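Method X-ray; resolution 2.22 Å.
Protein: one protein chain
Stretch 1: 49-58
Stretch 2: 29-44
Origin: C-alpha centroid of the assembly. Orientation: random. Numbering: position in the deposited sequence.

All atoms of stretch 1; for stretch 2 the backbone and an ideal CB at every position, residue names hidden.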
# COMPACT_ATOMS: atom_id res chain seq x y z
N THR A 49 -5.39 26.18 -8.39
CA THR A 49 -5.14 26.03 -9.82
C THR A 49 -4.29 24.80 -10.06
O THR A 49 -3.30 24.58 -9.36
CB THR A 49 -4.46 27.27 -10.42
OG1 THR A 49 -4.18 26.98 -11.79
CG2 THR A 49 -3.13 27.63 -9.68
N GLU A 50 -4.64 24.02 -11.08
CA GLU A 50 -3.80 22.88 -11.40
C GLU A 50 -2.49 23.30 -12.09
O GLU A 50 -1.55 22.48 -12.21
CB GLU A 50 -4.66 21.86 -12.20
CG GLU A 50 -4.82 22.02 -13.62
CD GLU A 50 -5.69 20.88 -14.31
OE1 GLU A 50 -6.98 20.96 -14.39
OE2 GLU A 50 -5.06 19.96 -14.87
N GLU A 51 -2.34 24.58 -12.43
CA GLU A 51 -1.08 24.98 -13.05
C GLU A 51 0.06 25.18 -12.03
O GLU A 51 1.22 25.24 -12.43
CB GLU A 51 -1.30 26.21 -13.92
CG GLU A 51 -2.32 25.91 -15.14
CD GLU A 51 -2.07 24.54 -15.97
OE1 GLU A 51 -3.02 23.71 -16.17
OE2 GLU A 51 -0.92 24.31 -16.46
N MET A 52 -0.21 25.17 -10.73
CA MET A 52 0.86 25.09 -9.75
C MET A 52 1.26 23.67 -9.43
O MET A 52 1.89 23.42 -8.39
CB MET A 52 0.47 25.89 -8.52
CG MET A 52 0.76 27.42 -8.75
SD MET A 52 0.41 28.29 -7.21
CE MET A 52 1.93 27.86 -6.29
N TRP A 53 0.94 22.71 -10.31
CA TRP A 53 1.37 21.33 -10.05
C TRP A 53 2.89 21.23 -9.90
O TRP A 53 3.39 20.32 -9.23
CB TRP A 53 0.91 20.39 -11.19
CG TRP A 53 1.58 20.65 -12.50
CD1 TRP A 53 1.06 21.43 -13.53
CD2 TRP A 53 2.86 20.17 -12.97
NE1 TRP A 53 1.95 21.46 -14.57
CE2 TRP A 53 3.06 20.72 -14.25
CE3 TRP A 53 3.85 19.34 -12.42
CZ2 TRP A 53 4.22 20.46 -15.01
CZ3 TRP A 53 5.02 19.12 -13.17
CH2 TRP A 53 5.18 19.67 -14.44
N ASP A 54 3.64 22.09 -10.59
CA ASP A 54 5.10 22.01 -10.61
C ASP A 54 5.68 22.48 -9.29
O ASP A 54 6.70 21.94 -8.83
CB ASP A 54 5.69 22.83 -11.78
CG ASP A 54 5.11 24.29 -11.88
OD1 ASP A 54 4.14 24.64 -11.16
OD2 ASP A 54 5.62 25.09 -12.71
N THR A 55 5.07 23.51 -8.69
CA THR A 55 5.45 23.93 -7.33
C THR A 55 5.11 22.83 -6.32
O THR A 55 5.86 22.59 -5.37
CB THR A 55 4.73 25.22 -7.01
OG1 THR A 55 5.10 26.19 -8.00
CG2 THR A 55 5.04 25.74 -5.60
N VAL A 56 3.99 22.15 -6.53
CA VAL A 56 3.65 21.03 -5.67
C VAL A 56 4.69 19.92 -5.82
O VAL A 56 5.18 19.36 -4.83
CB VAL A 56 2.22 20.53 -6.01
CG1 VAL A 56 1.97 19.19 -5.30
CG2 VAL A 56 1.17 21.58 -5.57
N LYS A 57 5.03 19.58 -7.06
CA LYS A 57 6.05 18.57 -7.27
C LYS A 57 7.37 19.00 -6.60
O LYS A 57 8.01 18.21 -5.90
CB LYS A 57 6.25 18.36 -8.76
CG LYS A 57 7.30 17.27 -9.09
CD LYS A 57 7.28 16.93 -10.63
CE LYS A 57 8.36 15.82 -10.91
NZ LYS A 57 8.62 15.48 -12.36
N GLY A 58 7.80 20.25 -6.85
CA GLY A 58 9.03 20.76 -6.26
C GLY A 58 8.98 20.71 -4.74
O GLY A 58 9.99 20.43 -4.09
N UNK A 29 -13.60 17.35 -9.32
CA UNK A 29 -13.05 18.30 -10.30
C UNK A 29 -11.98 17.56 -11.08
O UNK A 29 -10.99 17.09 -10.51
CB UNK A 29 -12.48 19.55 -9.63
N UNK A 30 -12.22 17.39 -12.38
CA UNK A 30 -11.28 16.67 -13.25
C UNK A 30 -10.05 17.51 -13.56
O UNK A 30 -10.18 18.71 -13.85
CB UNK A 30 -11.97 16.26 -14.55
N UNK A 31 -8.87 16.88 -13.54
CA UNK A 31 -7.61 17.55 -13.91
C UNK A 31 -7.08 16.86 -15.14
O UNK A 31 -7.56 15.80 -15.52
CB UNK A 31 -6.58 17.52 -12.78
N UNK A 32 -6.12 17.49 -15.82
CA UNK A 32 -5.57 16.94 -17.06
C UNK A 32 -5.10 15.50 -16.84
O UNK A 32 -4.54 15.17 -15.80
CB UNK A 32 -4.41 17.81 -17.57
N UNK A 33 -5.35 14.61 -17.82
CA UNK A 33 -4.96 13.22 -17.65
C UNK A 33 -3.54 12.87 -18.09
O UNK A 33 -3.35 12.02 -18.94
CB UNK A 33 -5.94 12.34 -18.42
N UNK A 34 -2.53 13.52 -17.56
CA UNK A 34 -1.15 13.11 -17.83
C UNK A 34 -0.55 12.54 -16.53
O UNK A 34 -1.26 12.32 -15.54
CB UNK A 34 -0.32 14.28 -18.35
N UNK A 35 0.76 12.29 -16.54
CA UNK A 35 1.45 11.71 -15.39
C UNK A 35 1.54 12.63 -14.18
O UNK A 35 1.91 12.16 -13.09
CB UNK A 35 2.86 11.30 -15.80
N UNK A 36 1.23 13.93 -14.35
CA UNK A 36 1.22 14.90 -13.25
C UNK A 36 -0.15 15.05 -12.57
O UNK A 36 -0.33 15.98 -11.76
CB UNK A 36 1.67 16.26 -13.77
N UNK A 37 -1.11 14.16 -12.85
CA UNK A 37 -2.47 14.39 -12.36
C UNK A 37 -2.55 14.42 -10.83
O UNK A 37 -3.36 15.19 -10.28
CB UNK A 37 -3.40 13.31 -12.90
N UNK A 38 -1.75 13.61 -10.10
CA UNK A 38 -1.76 13.74 -8.64
C UNK A 38 -1.32 15.14 -8.24
O UNK A 38 -1.98 15.81 -7.43
CB UNK A 38 -0.85 12.69 -7.99
N UNK A 39 -0.19 15.61 -8.79
CA UNK A 39 0.25 16.97 -8.45
C UNK A 39 -0.81 17.99 -8.83
O UNK A 39 -1.04 18.96 -8.09
CB UNK A 39 1.57 17.30 -9.15
N UNK A 40 -1.48 17.79 -9.99
CA UNK A 40 -2.51 18.73 -10.46
C UNK A 40 -3.73 18.72 -9.55
O UNK A 40 -4.33 19.78 -9.26
CB UNK A 40 -2.93 18.39 -11.89
N UNK A 41 -4.15 17.53 -9.13
CA UNK A 41 -5.27 17.43 -8.19
C UNK A 41 -4.93 18.16 -6.89
O UNK A 41 -5.69 19.02 -6.42
CB UNK A 41 -5.61 15.97 -7.91
N UNK A 42 -3.75 17.91 -6.34
CA UNK A 42 -3.45 18.58 -5.09
C UNK A 42 -3.28 20.08 -5.34
O UNK A 42 -3.83 20.90 -4.60
CB UNK A 42 -2.19 17.99 -4.45
N UNK A 43 -2.61 20.47 -6.42
CA UNK A 43 -2.47 21.90 -6.66
C UNK A 43 -3.85 22.57 -6.81
O UNK A 43 -4.07 23.71 -6.37
CB UNK A 43 -1.62 22.14 -7.91
N UNK A 44 -4.81 21.88 -7.42
CA UNK A 44 -6.12 22.50 -7.56
C UNK A 44 -6.74 22.78 -6.19
O UNK A 44 -7.28 23.87 -5.97
CB UNK A 44 -7.04 21.61 -8.39

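Position 29 has nothing of stretch 1 within reach of its CB. It is Ile29. Position 30 points away; many residues would do, and Arg30 extends outward.

At position 31 the CB points toward stretch 1, 3.6 Å from Glu50 OE2. A small or medium side chain fits. It is Val31, packed beside the carboxylate.

At position 32 the ideal CB lies 3.5 Å from Glu50 OE2. A basic or polar side chain would suit. The residue is Lys32, but its side-chain end leads away. The backbone makes the bond instead: Lys32 N donates to Glu50 OE2 at 2.9 Å, nearly straight.

Position 33 points away and has room for a CB. Several residues could sit here; it is Gly33. Position 34 points toward stretch 1 but stays distant, at the start of a turn. A polar residue suits. Asp34 OD2 accepts from the backbone N of position 36 at 3.1 Å. Position 35 is out of reach and is Gly35.

Position 36 precedes the helix, its CB 4.0 Å from Trp53 CE3. Asn, Ser or a small apolar residue could fit. It is Asn36. Its OD1 lies over a face of the indole, 3.3 Å from Trp53 CZ3. A water accepts from both Asn36 ND2 (2.7 Å) and Lys57 NZ (2.6 Å).

Position 37 points away; it is Cys37. Position 38 points sideways, with nothing near its CB; it is Phe38.

Position 39 faces the helix of stretch 1, near Trp53 O, Val56 and Lys57. A large apolar side chain suits. Phe39 CD1 meets Val56 CG1 at 3.9 Å, and Lys57 CB sits 3.9 Å above the Phe39 ring centroid, a CH-pi contact.

Position 40 points sideways, between Glu50 and Trp53. Two nearby carboxylates favour a long basic side chain, Arg or Lys. It is Arg40. NH1 forms salt bridges with Glu50 OE2 (2.7 Å) and Glu51 OE1 (3.2 Å), both at the guanidinium edge. One guanidinium face meets the indole, Arg40 NH2 lying 3.5 Å from Trp53 NE1.

Position 41 points away; it is Ala41. Position 42 points sideways, its CB 4.4 Å from Val56 CG1, so apolar residues suit. Phe42 CD2 lies 3.8 Å from Val56 CG1.

Position 43 is tight: the ideal CB is 3.3 Å from Thr49 O. Ala or Gly suits best. It is Ala43, whose CB touches Val56 CG2 at 3.6 Å.

Position 44 lies sideways, beside the backbone of Thr49 and Glu50. Several side chains would fit; Tyr44 brings its ring edge to Glu50 N.

Stretch 2 29-44: IRVKGDGNCFFRAFAY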
# COMPACT_ATOMS: atom_id res chain seq x y z
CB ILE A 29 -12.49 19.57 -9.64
CG1 ILE A 29 -13.60 20.29 -8.85
CG2 ILE A 29 -11.97 20.53 -10.69
CD1 ILE A 29 -13.65 19.90 -7.41
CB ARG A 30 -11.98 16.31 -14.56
CG ARG A 30 -13.21 15.46 -14.38
CD ARG A 30 -13.76 15.04 -15.74
NE ARG A 30 -15.06 14.38 -15.62
CZ ARG A 30 -15.22 13.07 -15.52
NH1 ARG A 30 -14.15 12.28 -15.50
NH2 ARG A 30 -16.43 12.56 -15.46
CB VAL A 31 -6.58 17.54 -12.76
CG1 VAL A 31 -7.20 18.21 -11.52
CG2 VAL A 31 -6.20 16.11 -12.44
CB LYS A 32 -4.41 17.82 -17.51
CG LYS A 32 -3.85 17.54 -18.91
CD LYS A 32 -2.67 18.48 -19.08
CE LYS A 32 -2.03 18.38 -20.45
NZ LYS A 32 -3.04 18.78 -21.45
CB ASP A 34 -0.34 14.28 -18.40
CG ASP A 34 -0.34 15.54 -17.49
OD1 ASP A 34 0.06 16.65 -17.96
OD2 ASP A 34 -0.71 15.43 -16.30
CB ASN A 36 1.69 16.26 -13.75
CG ASN A 36 3.16 16.25 -14.05
OD1 ASN A 36 3.64 16.78 -15.08
ND2 ASN A 36 3.89 15.59 -13.18
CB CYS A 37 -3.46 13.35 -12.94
SG CYS A 37 -3.01 11.55 -12.63
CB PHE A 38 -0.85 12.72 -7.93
CG PHE A 38 -0.77 13.00 -6.44
CD1 PHE A 38 0.32 13.67 -5.88
CD2 PHE A 38 -1.83 12.70 -5.61
CE1 PHE A 38 0.34 13.99 -4.52
CE2 PHE A 38 -1.80 13.01 -4.24
CZ PHE A 38 -0.73 13.67 -3.72
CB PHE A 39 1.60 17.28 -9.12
CG PHE A 39 2.70 16.32 -8.74
CD1 PHE A 39 2.97 16.05 -7.39
CD2 PHE A 39 3.44 15.64 -9.71
CE1 PHE A 39 4.00 15.15 -7.00
CE2 PHE A 39 4.46 14.73 -9.35
CZ PHE A 39 4.74 14.49 -7.97
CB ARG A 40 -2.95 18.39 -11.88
CG ARG A 40 -1.88 18.66 -12.93
CD ARG A 40 -2.34 18.16 -14.34
NE ARG A 40 -1.38 18.63 -15.32
CZ ARG A 40 -1.47 19.84 -15.87
NH1 ARG A 40 -2.52 20.63 -15.57
NH2 ARG A 40 -0.55 20.25 -16.72
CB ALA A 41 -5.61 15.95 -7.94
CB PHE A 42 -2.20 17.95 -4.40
CG PHE A 42 -1.93 18.53 -3.05
CD1 PHE A 42 -2.66 18.12 -1.94
CD2 PHE A 42 -1.00 19.53 -2.90
CE1 PHE A 42 -2.42 18.68 -0.68
CE2 PHE A 42 -0.75 20.13 -1.64
CZ PHE A 42 -1.47 19.69 -0.53
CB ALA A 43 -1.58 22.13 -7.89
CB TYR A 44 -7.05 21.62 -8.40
CG TYR A 44 -8.40 22.28 -8.48
CD1 TYR A 44 -8.67 23.26 -9.44
CD2 TYR A 44 -9.41 21.93 -7.60
CE1 TYR A 44 -9.93 23.88 -9.51
CE2 TYR A 44 -10.68 22.53 -7.68
CZ TYR A 44 -10.92 23.50 -8.63
OH TYR A 44 -12.19 24.06 -8.69
O HOH W 1 6.27 14.37 -12.85
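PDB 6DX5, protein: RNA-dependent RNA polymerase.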